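Local coordinates for protein transcription termination factor NusA (Planctomyces limnophilus, PDB 4MTN) that probably takes part in both transcription termination and antitermination, binding the core RNA polymerase and the nascent RNA, at residues Gln87-Ile90 and Gln91-Glu95; Met60-Asn64 and Gly65-Asp69; Val356-Pro359 and Asp360-Met363; Arg382-Glu385 and Arg386-Glu390. All blocks are in the same frame, centred on the assembly; numbering follows the deposited sequence.

Contact 1 of 4, residues Gln87-Ile90 and Gln91-Glu95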
loop_
_atom_site.group_PDB
_atom_site.type_symbol
_atom_site.label_atom_id
_atom_site.label_comp_id
_atom_site.label_asym_id
_atom_site.label_seq_id
_atom_site.Cartn_x
_atom_site.Cartn_y
_atom_site.Cartn_z
ATOM N N GLN A 87 28.114 -20.990 18.930
ATOM C CA GLN A 87 27.004 -20.081 18.665
ATOM C C GLN A 87 27.112 -19.499 17.260
ATOM O O GLN A 87 26.144 -18.956 16.726
ATOM C CB GLN A 87 26.961 -18.958 19.707
ATOM C CG GLN A 87 27.839 -17.754 19.385
ATOM C CD GLN A 87 29.322 -18.036 19.544
ATOM O OE1 GLN A 87 29.718 -19.077 20.070
ATOM N NE2 GLN A 87 30.151 -17.104 19.090
ATOM N N VAL A 88 28.297 -19.616 16.668
ATOM C CA VAL A 88 28.531 -19.143 15.309
ATOM C C VAL A 88 27.764 -20.005 14.312
ATOM O O VAL A 88 27.245 -19.509 13.311
ATOM C CB VAL A 88 30.029 -19.159 14.954
ATOM C CG1 VAL A 88 30.266 -18.475 13.616
ATOM C CG2 VAL A 88 30.839 -18.485 16.051
HETATM N N MSE A 89 27.699 -21.300 14.598
HETATM C CA MSE A 89 26.959 -22.240 13.765
HETATM C C MSE A 89 25.463 -21.957 13.827
HETATM O O MSE A 89 24.765 -22.037 12.816
HETATM C CB MSE A 89 27.245 -23.678 14.201
HETATM C CG MSE A 89 26.426 -24.728 13.471
HETATM SE SE MSE A 89 26.814 -26.528 14.104
HETATM C CE MSE A 89 26.443 -26.266 16.000
ATOM N N ILE A 90 24.980 -21.623 15.020
ATOM C CA ILE A 90 23.574 -21.293 15.220
ATOM C C ILE A 90 23.212 -20.023 14.455
ATOM O O ILE A 90 22.087 -19.874 13.977
ATOM C CB ILE A 90 23.243 -21.107 16.715
ATOM C CG1 ILE A 90 23.828 -22.257 17.539
ATOM C CG2 ILE A 90 21.738 -21.008 16.927
ATOM C CD1 ILE A 90 23.260 -23.615 17.183
ATOM N N GLN A 91 24.177 -19.117 14.337
ATOM C CA GLN A 91 23.987 -17.892 13.568
ATOM C C GLN A 91 23.773 -18.222 12.093
ATOM O O GLN A 91 23.037 -17.528 11.392
ATOM C CB GLN A 91 25.184 -16.953 13.739
ATOM C CG GLN A 91 25.034 -15.618 13.027
ATOM C CD GLN A 91 26.170 -14.663 13.333
ATOM O OE1 GLN A 91 26.997 -14.923 14.207
ATOM N NE2 GLN A 91 26.216 -13.548 12.612
ATOM N N LYS A 92 24.420 -19.288 11.630
ATOM C CA LYS A 92 24.233 -19.769 10.267
ATOM C C LYS A 92 22.893 -20.486 10.124
ATOM O O LYS A 92 22.234 -20.388 9.089
ATOM C CB LYS A 92 25.374 -20.704 9.864
ATOM C CG LYS A 92 26.665 -19.993 9.487
ATOM C CD LYS A 92 26.519 -19.249 8.170
ATOM C CE LYS A 92 27.840 -18.639 7.730
ATOM N NZ LYS A 92 27.733 -17.982 6.397
ATOM N N ILE A 93 22.497 -21.206 11.170
ATOM C CA ILE A 93 21.227 -21.924 11.170
ATOM C C ILE A 93 20.052 -20.948 11.205
ATOM O O ILE A 93 19.077 -21.109 10.470
ATOM C CB ILE A 93 21.124 -22.894 12.363
ATOM C CG1 ILE A 93 22.226 -23.953 12.286
ATOM C CG2 ILE A 93 19.761 -23.563 12.391
ATOM C CD1 ILE A 93 22.182 -24.964 13.411
ATOM N N ARG A 94 20.155 -19.934 12.060
ATOM C CA ARG A 94 19.138 -18.890 12.139
ATOM C C ARG A 94 19.088 -18.091 10.841
ATOM O O ARG A 94 18.032 -17.602 10.439
ATOM C CB ARG A 94 19.408 -17.958 13.323
ATOM C CG ARG A 94 19.167 -18.590 14.685
ATOM C CD ARG A 94 17.714 -19.007 14.852
ATOM N NE ARG A 94 17.463 -19.609 16.159
ATOM C CZ ARG A 94 16.292 -20.111 16.538
ATOM N NH1 ARG A 94 15.258 -20.085 15.710
ATOM N NH2 ARG A 94 16.156 -20.640 17.746
ATOM N N GLU A 95 20.241 -17.964 10.193
ATOM C CA GLU A 95 20.329 -17.277 8.912
ATOM C C GLU A 95 19.619 -18.089 7.835
ATOM O O GLU A 95 18.995 -17.533 6.932
ATOM C CB GLU A 95 21.792 -17.039 8.533
ATOM C CG GLU A 95 22.001 -16.034 7.416
ATOM C CD GLU A 95 23.438 -15.553 7.335
ATOM O OE1 GLU A 95 24.261 -15.994 8.164
ATOM O OE2 GLU A 95 23.744 -14.732 6.443
#

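Contact 2 of 4, residues Met60-Asn64 and Gly65-Asp69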
loop_
_atom_site.group_PDB
_atom_site.type_symbol
_atom_site.label_atom_id
_atom_site.label_comp_id
_atom_site.label_asym_id
_atom_site.label_seq_id
_atom_site.Cartn_x
_atom_site.Cartn_y
_atom_site.Cartn_z
HETATM N N MSE A 60 30.154 -33.756 2.552
HETATM C CA MSE A 60 30.852 -33.834 1.274
HETATM C C MSE A 60 31.393 -32.458 0.903
HETATM O O MSE A 60 30.626 -31.555 0.573
HETATM C CB MSE A 60 29.913 -34.351 0.181
HETATM C CG MSE A 60 30.592 -34.710 -1.130
HETATM SE SE MSE A 60 31.340 -36.508 -1.113
HETATM C CE MSE A 60 31.715 -36.701 -3.018
ATOM N N VAL A 61 32.711 -32.301 0.952
ATOM C CA VAL A 61 33.327 -31.002 0.697
ATOM C C VAL A 61 34.223 -31.032 -0.538
ATOM O O VAL A 61 35.214 -31.761 -0.581
ATOM C CB VAL A 61 34.157 -30.528 1.905
ATOM C CG1 VAL A 61 34.720 -29.139 1.649
ATOM C CG2 VAL A 61 33.308 -30.537 3.167
ATOM N N LYS A 62 33.869 -30.229 -1.537
ATOM C CA LYS A 62 34.628 -30.177 -2.782
ATOM C C LYS A 62 35.272 -28.814 -3.013
ATOM O O LYS A 62 34.659 -27.775 -2.771
ATOM C CB LYS A 62 33.731 -30.525 -3.973
ATOM C CG LYS A 62 33.262 -31.968 -4.014
ATOM C CD LYS A 62 32.666 -32.304 -5.373
ATOM C CE LYS A 62 32.072 -33.703 -5.392
ATOM N NZ LYS A 62 30.867 -33.805 -4.522
ATOM N N THR A 63 36.513 -28.832 -3.489
ATOM C CA THR A 63 37.205 -27.613 -3.888
ATOM C C THR A 63 37.523 -27.670 -5.378
ATOM O O THR A 63 38.304 -28.513 -5.820
ATOM C CB THR A 63 38.505 -27.402 -3.090
ATOM O OG1 THR A 63 39.338 -28.562 -3.208
ATOM C CG2 THR A 63 38.193 -27.155 -1.621
ATOM N N ASN A 64 36.903 -26.770 -6.141
ATOM C CA ASN A 64 37.009 -26.755 -7.599
ATOM C C ASN A 64 36.584 -28.084 -8.218
ATOM O O ASN A 64 37.162 -28.532 -9.209
ATOM C CB ASN A 64 38.435 -26.405 -8.038
ATOM C CG ASN A 64 38.807 -24.971 -7.717
ATOM O OD1 ASN A 64 37.949 -24.089 -7.670
ATOM N ND2 ASN A 64 40.094 -24.729 -7.500
ATOM N N GLY A 65 35.572 -28.710 -7.623
ATOM C CA GLY A 65 35.054 -29.972 -8.115
ATOM C C GLY A 65 35.832 -31.174 -7.617
ATOM O O GLY A 65 35.480 -32.317 -7.910
ATOM N N ARG A 66 36.892 -30.916 -6.858
ATOM C CA ARG A 66 37.750 -31.980 -6.352
ATOM C C ARG A 66 37.551 -32.195 -4.854
ATOM O O ARG A 66 37.386 -31.238 -4.098
ATOM C CB ARG A 66 39.218 -31.662 -6.647
ATOM C CG ARG A 66 40.191 -32.750 -6.224
ATOM C CD ARG A 66 41.633 -32.312 -6.425
ATOM N NE ARG A 66 42.579 -33.318 -5.950
ATOM C CZ ARG A 66 42.996 -33.416 -4.692
ATOM N NH1 ARG A 66 42.547 -32.568 -3.775
ATOM N NH2 ARG A 66 43.859 -34.363 -4.349
ATOM N N GLU A 67 37.570 -33.456 -4.434
ATOM C CA GLU A 67 37.432 -33.803 -3.026
ATOM C C GLU A 67 38.638 -33.341 -2.215
ATOM O O GLU A 67 39.711 -33.096 -2.765
ATOM C CB GLU A 67 37.246 -35.313 -2.863
ATOM C CG GLU A 67 35.839 -35.810 -3.143
ATOM C CD GLU A 67 34.866 -35.457 -2.035
ATOM O OE1 GLU A 67 34.520 -36.358 -1.242
ATOM O OE2 GLU A 67 34.442 -34.286 -1.958
ATOM N N ILE A 68 38.452 -33.221 -0.905
ATOM C CA ILE A 68 39.533 -32.818 -0.014
ATOM C C ILE A 68 39.957 -33.988 0.869
ATOM O O ILE A 68 39.161 -34.885 1.150
ATOM C CB ILE A 68 39.129 -31.619 0.871
ATOM C CG1 ILE A 68 38.032 -32.017 1.861
ATOM C CG2 ILE A 68 38.673 -30.451 0.010
ATOM C CD1 ILE A 68 37.716 -30.942 2.879
ATOM N N ASP A 69 41.222 -33.981 1.281
ATOM C CA ASP A 69 41.781 -35.058 2.096
ATOM C C ASP A 69 41.013 -35.250 3.398
ATOM O O ASP A 69 40.499 -34.292 3.973
ATOM C CB ASP A 69 43.255 -34.784 2.402
ATOM C CG ASP A 69 44.149 -34.976 1.193
ATOM O OD1 ASP A 69 43.821 -35.827 0.339
ATOM O OD2 ASP A 69 45.180 -34.278 1.097
#

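Contact 3 of 4, residues Val356-Pro359 and Asp360-Met363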
loop_
_atom_site.group_PDB
_atom_site.type_symbol
_atom_site.label_atom_id
_atom_site.label_comp_id
_atom_site.label_asym_id
_atom_site.label_seq_id
_atom_site.Cartn_x
_atom_site.Cartn_y
_atom_site.Cartn_z
ATOM N N VAL A 356 0.838 24.239 -11.928
ATOM C CA VAL A 356 1.143 22.822 -12.092
ATOM C C VAL A 356 0.979 22.365 -13.540
ATOM O O VAL A 356 1.110 21.178 -13.838
ATOM C CB VAL A 356 0.258 21.945 -11.185
ATOM C CG1 VAL A 356 0.434 22.343 -9.728
ATOM C CG2 VAL A 356 -1.200 22.046 -11.600
ATOM N N ILE A 357 0.685 23.304 -14.436
ATOM C CA ILE A 357 0.499 22.979 -15.847
ATOM C C ILE A 357 1.780 22.408 -16.448
ATOM O O ILE A 357 2.886 22.719 -16.001
ATOM C CB ILE A 357 0.054 24.212 -16.672
ATOM C CG1 ILE A 357 -0.647 23.775 -17.960
ATOM C CG2 ILE A 357 1.236 25.116 -16.996
ATOM C CD1 ILE A 357 -1.082 24.923 -18.844
ATOM N N GLU A 358 1.622 21.547 -17.447
ATOM C CA GLU A 358 2.761 21.022 -18.182
ATOM C C GLU A 358 3.286 22.098 -19.123
ATOM O O GLU A 358 2.532 22.630 -19.939
ATOM C CB GLU A 358 2.373 19.764 -18.960
ATOM C CG GLU A 358 3.547 19.034 -19.596
ATOM C CD GLU A 358 4.419 18.329 -18.576
ATOM O OE1 GLU A 358 3.948 18.096 -17.442
ATOM O OE2 GLU A 358 5.580 18.004 -18.908
ATOM N N PRO A 359 4.579 22.434 -18.999
ATOM C CA PRO A 359 5.219 23.471 -19.817
ATOM C C PRO A 359 5.020 23.244 -21.312
ATOM O O PRO A 359 4.709 24.189 -22.035
ATOM C CB PRO A 359 6.697 23.349 -19.440
ATOM C CG PRO A 359 6.682 22.795 -18.060
ATOM C CD PRO A 359 5.512 21.854 -18.017
ATOM N N ASP A 360 5.189 22.002 -21.757
ATOM C CA ASP A 360 5.045 21.658 -23.167
ATOM C C ASP A 360 3.639 21.956 -23.678
ATOM O O ASP A 360 3.465 22.462 -24.788
ATOM C CB ASP A 360 5.374 20.181 -23.389
ATOM C CG ASP A 360 6.628 19.749 -22.658
ATOM O OD1 ASP A 360 7.492 20.612 -22.396
ATOM O OD2 ASP A 360 6.748 18.546 -22.343
ATOM N N GLU A 361 2.641 21.641 -22.860
ATOM C CA GLU A 361 1.247 21.864 -23.227
ATOM C C GLU A 361 0.905 23.351 -23.239
ATOM O O GLU A 361 0.070 23.798 -24.026
ATOM C CB GLU A 361 0.319 21.117 -22.268
ATOM C CG GLU A 361 0.391 19.602 -22.385
ATOM C CD GLU A 361 -0.431 18.893 -21.323
ATOM O OE1 GLU A 361 -0.635 19.479 -20.240
ATOM O OE2 GLU A 361 -0.873 17.752 -21.573
ATOM N N LEU A 362 1.555 24.113 -22.364
ATOM C CA LEU A 362 1.342 25.554 -22.295
ATOM C C LEU A 362 1.983 26.251 -23.491
ATOM O O LEU A 362 1.505 27.290 -23.949
ATOM C CB LEU A 362 1.899 26.120 -20.986
ATOM C CG LEU A 362 1.734 27.624 -20.753
ATOM C CD1 LEU A 362 0.267 28.022 -20.802
ATOM C CD2 LEU A 362 2.360 28.036 -19.431
HETATM N N MSE A 363 3.067 25.670 -23.996
HETATM C CA MSE A 363 3.758 26.215 -25.159
HETATM C C MSE A 363 2.926 26.063 -26.425
HETATM O O MSE A 363 2.873 26.970 -27.255
HETATM C CB MSE A 363 5.113 25.532 -25.348
HETATM C CG MSE A 363 6.132 25.860 -24.276
HETATM SE SE MSE A 363 7.773 24.833 -24.484
HETATM C CE MSE A 363 8.394 25.607 -26.163
#

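Contact 4 of 4, residues Arg382-Glu385 and Arg386-Glu390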
loop_
_atom_site.group_PDB
_atom_site.type_symbol
_atom_site.label_atom_id
_atom_site.label_comp_id
_atom_site.label_asym_id
_atom_site.label_seq_id
_atom_site.Cartn_x
_atom_site.Cartn_y
_atom_site.Cartn_z
ATOM N N ARG A 382 3.818 32.362 -7.690
ATOM C CA ARG A 382 3.841 33.536 -6.826
ATOM C C ARG A 382 2.436 33.958 -6.412
ATOM O O ARG A 382 2.174 34.207 -5.235
ATOM C CB ARG A 382 4.541 34.705 -7.521
ATOM C CG ARG A 382 6.056 34.658 -7.468
ATOM C CD ARG A 382 6.662 35.873 -8.154
ATOM N NE ARG A 382 6.143 37.128 -7.613
ATOM C CZ ARG A 382 6.664 37.763 -6.567
ATOM N NH1 ARG A 382 7.720 37.261 -5.943
ATOM N NH2 ARG A 382 6.128 38.900 -6.145
ATOM N N GLU A 383 1.537 34.038 -7.388
ATOM C CA GLU A 383 0.183 34.512 -7.137
ATOM C C GLU A 383 -0.601 33.536 -6.265
ATOM O O GLU A 383 -1.375 33.950 -5.405
ATOM C CB GLU A 383 -0.553 34.754 -8.455
ATOM C CG GLU A 383 -1.834 35.552 -8.298
ATOM C CD GLU A 383 -1.614 36.884 -7.605
ATOM O OE1 GLU A 383 -0.563 37.518 -7.841
ATOM O OE2 GLU A 383 -2.493 37.296 -6.818
ATOM N N SER A 384 -0.398 32.242 -6.492
ATOM C CA SER A 384 -1.012 31.223 -5.647
ATOM C C SER A 384 -0.499 31.347 -4.220
ATOM O O SER A 384 -1.257 31.211 -3.259
ATOM C CB SER A 384 -0.727 29.823 -6.189
ATOM O OG SER A 384 -0.933 28.842 -5.189
ATOM N N GLU A 385 0.796 31.615 -4.091
ATOM C CA GLU A 385 1.428 31.757 -2.787
ATOM C C GLU A 385 0.943 33.010 -2.063
ATOM O O GLU A 385 0.730 32.990 -0.850
ATOM C CB GLU A 385 2.950 31.790 -2.940
ATOM C CG GLU A 385 3.713 31.782 -1.628
ATOM C CD GLU A 385 5.212 31.683 -1.832
ATOM O OE1 GLU A 385 5.645 31.508 -2.991
ATOM O OE2 GLU A 385 5.956 31.778 -0.833
ATOM N N ARG A 386 0.766 34.096 -2.810
ATOM C CA ARG A 386 0.311 35.355 -2.229
ATOM C C ARG A 386 -1.153 35.277 -1.813
ATOM O O ARG A 386 -1.547 35.842 -0.794
ATOM C CB ARG A 386 0.509 36.512 -3.209
ATOM C CG ARG A 386 0.219 37.875 -2.598
ATOM C CD ARG A 386 0.167 38.971 -3.643
ATOM N NE ARG A 386 -0.046 40.283 -3.039
ATOM C CZ ARG A 386 -1.239 40.773 -2.716
ATOM N NH1 ARG A 386 -2.335 40.060 -2.939
ATOM N NH2 ARG A 386 -1.338 41.978 -2.169
ATOM N N ILE A 387 -1.956 34.584 -2.613
ATOM C CA ILE A 387 -3.369 34.399 -2.307
ATOM C C ILE A 387 -3.536 33.602 -1.015
ATOM O O ILE A 387 -4.378 33.930 -0.177
ATOM C CB ILE A 387 -4.107 33.689 -3.464
ATOM C CG1 ILE A 387 -4.341 34.666 -4.618
ATOM C CG2 ILE A 387 -5.437 33.118 -2.996
ATOM C CD1 ILE A 387 -4.922 34.022 -5.856
ATOM N N GLU A 388 -2.714 32.570 -0.847
ATOM C CA GLU A 388 -2.768 31.739 0.350
ATOM C C GLU A 388 -2.420 32.527 1.610
ATOM O O GLU A 388 -3.112 32.423 2.622
ATOM C CB GLU A 388 -1.832 30.535 0.213
ATOM C CG GLU A 388 -2.325 29.475 -0.760
ATOM C CD GLU A 388 -1.533 28.186 -0.668
ATOM O OE1 GLU A 388 -0.842 27.983 0.353
ATOM O OE2 GLU A 388 -1.602 27.376 -1.617
ATOM N N LYS A 389 -1.353 33.319 1.546
ATOM C CA LYS A 389 -0.927 34.099 2.702
ATOM C C LYS A 389 -1.871 35.274 2.954
ATOM O O LYS A 389 -1.973 35.768 4.077
ATOM C CB LYS A 389 0.512 34.597 2.523
ATOM C CG LYS A 389 0.692 35.681 1.473
ATOM C CD LYS A 389 2.143 36.140 1.403
ATOM C CE LYS A 389 2.336 37.246 0.374
ATOM N NZ LYS A 389 1.577 38.479 0.726
ATOM N N GLU A 390 -2.565 35.713 1.907
ATOM C CA GLU A 390 -3.559 36.771 2.043
ATOM C C GLU A 390 -4.789 36.247 2.778
ATOM O O GLU A 390 -5.430 36.973 3.537
ATOM C CB GLU A 390 -3.953 37.325 0.673
ATOM C CG GLU A 390 -4.931 38.488 0.729
ATOM C CD GLU A 390 -5.340 38.970 -0.649
ATOM O OE1 GLU A 390 -4.778 38.472 -1.647
ATOM O OE2 GLU A 390 -6.227 39.847 -0.735
#

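Contact 1 of 4, residues Gln87-Ile90 and Gln91-Glu95
Ile93 lies back over the turn of helix that precedes it, and its CG1-CD1 arm runs between Met89 and Ile90. Its CB rests near Ile90 O, 3.6 Å away. One bond further out, CG1 passes Met89 O at 3.2 Å, because chi1 of -62° sets CG1 opposite the carbonyl carbon and beside the backbone N, on the side of the preceding turn. The extended chi2 then carries CD1 beyond the backbone to 4.1 Å from Ile90 CD1, where the two isoleucines cross obliquely, and to 4.3 Å from Met89 CG. The carbonyl that CG1 skirts is already engaged: Ile93 N binds Met89 O at 2.9 Å in the carbonyl plane, and Lys92 N adds a weak second bond. One residue on, Arg94 N reaches Ile90 O at 2.7 Å in a nearly straight bond (168°), while Arg94 CG runs alongside Ile90 CG2. The guanidinium group turns to Glu97, which NH1 meets in a salt bridge. With an alanine in place of Ile93, Met89 CG and Ile90 CD1 would probably lose the methyl packed between them, leaving a gap on this flank. This apolar flank of helix 87-105 faces inward: Ile93 meets Val26 and Met89 meets Ala33 on helix 23-42, while Ile11 and Ile15 of helix 7-18 receive Met89 and Ile90.

Contact 2 of 4, residues Met60-Asn64 and Gly65-Asp69
Thr63 and Arg66 face each other as the hydrogen-bonded pair closing a tight beta hairpin, and their two backbone bonds differ in geometry. Thr63 N reaches Arg66 O at 2.6 Å within the carbonyl plane, whereas Arg66 N stands above the plane of the Thr63 carbonyl, 3.0 Å from Thr63 O. Thr63 OG1 adds a weak bond to Arg66 O. Between them Asn64 and Gly65 form a type I' turn; at Gly65 a CB would collide with Asn64 O, so the backbone there calls for glycine. Further along, Ile68 chi1 of 67° sets CG1 between the backbone N and the carbonyl carbon, bringing CD1 to 3.7 Å from Val61 CG1 while CG2 meets Thr63 CG2 at 3.7 Å. A second shell backs these three side chains: Phe42 of helix 23-42 touches Thr63 and Ile68, and Leu73 of helix 70-78 packs on Val61 and Ile68. Asn64 OD1 ties the turn to Val47 N. The other face is mixed, the Glu67 carboxylate lying between the selenomethionine end of Met60 and the Lys62 chain. Lys62 NZ stays 4.4 Å from Glu67 OE2, implying at most a diffuse attraction and leaving backbone bonds and apolar packing as the likelier source of cohesion.

Contact 3 of 4, residues Val356-Pro359 and Asp360-Met363
Ile357 and Leu362 meet at about a right angle across the start of helix 359-366, and this crossing is the close-packed half of the contact. Ile357 CD1 lies 3.9 Å from Leu362 CB and equally close to Leu362 CD1, while Ile357 CG2 approaches Leu362 CD2 at 4.0 Å. The isoleucine thus straddles the leucine with both of its arms; chi1 of -158° sends CG1 away from the backbone N and leaves CG2 between N and the carbonyl carbon. Leu343 of helix 337-345 touches both residues, Phe348 adds to Ile357, and Ile376 of helix 370-399 backs Leu362. With Glu358 as N-cap, Ile357 is the residue before the cap and Leu362 the fourth residue after it, the positions of a hydrophobic staple, here within a domain of the helix-hairpin-helix family. Cutting Ile357 back to an alanine would probably leave Leu362 without its partner at the helix start and open a gap toward Leu343. Pro359 takes the first helical position, and Leu362 N binds Glu358 O at 3.0 Å, nearly along the C=O axis. The opposite character prevails on the solvent side, where Glu358 and Asp360 run side by side, OE2 of the former 3.7 Å from OD2 of the latter, with their carboxylate planes turned 73° apart. Like charges at this distance probably repel, although the first turn of a helix may ease the cost. The extended chain of Glu361, which also meets Met275, lies beside Glu358, bringing OE1 to 3.3 Å from Glu358 CB.

Contact 4 of 4, residues Arg382-Glu385 and Arg386-Glu390
Glu383 carries a carboxylate that looks toward Ile387, whose CG1 stands 3.9 Å from Glu383 OE2, somewhat off the plane of the group. The guanidinium of Arg386 has an acid off each side of its plane. On one side Glu390 OE1 makes a salt bridge with Arg386 NH1 at 3.2 Å, displaced about 30° from the guanidinium plane. Relative to the Glu390 carboxylate, NH1 stands above its face near OE1, the two flat groups being nearly perpendicular. On the other side Glu383 OE2 remains 4.8 Å from Arg386 NH1, too far for contact, though the opposite charges probably attract. The extended Arg386 chain, with CG opposite the backbone N (chi1 -173°), brings the guanidinium group to this position. All of this hangs on one stretch of the long helix 370-399, where acids and bases spaced three or four residues apart along the chain can come together on a single flank. Its backbone is regular: Arg386 N binds Arg382 O at 2.8 Å, and Lys389 N binds Glu385 O at 3.2 Å, nearly one turn further on. Ile387 CG1 also passes 3.2 Å from Glu383 O, which Ile387 N holds in a hydrogen bond. On the buried flank Ser384 OG spends its bond on Glu352 OE2, and the nearby Glu388 OE2 stays 3.9 Å from Ser384 OG. Phe351 of helix 351-355 lies against Glu383, Ser384 and Ile387, and Glu388 in turn touches Glu352.

In the fold
The four contacts fall into two pairs at the two ends of an elongated chain. Contacts 1 and 2 share the NusA N-terminal domain, their centres 23 Å apart, and both rest on helix 23-42, though they do not touch. Contacts 3 and 4 lie 21 Å apart between centres, with nearest atoms about 8 Å apart; contact 4 sits on helix 370-399, against which Leu362 of contact 3 packs. The S1 and KH domains, RNA-binding by family, come between the two pairs in the chain; the centres of contacts 2 and 4 are about 75 Å apart. Each contact is local packing within its own part of the chain.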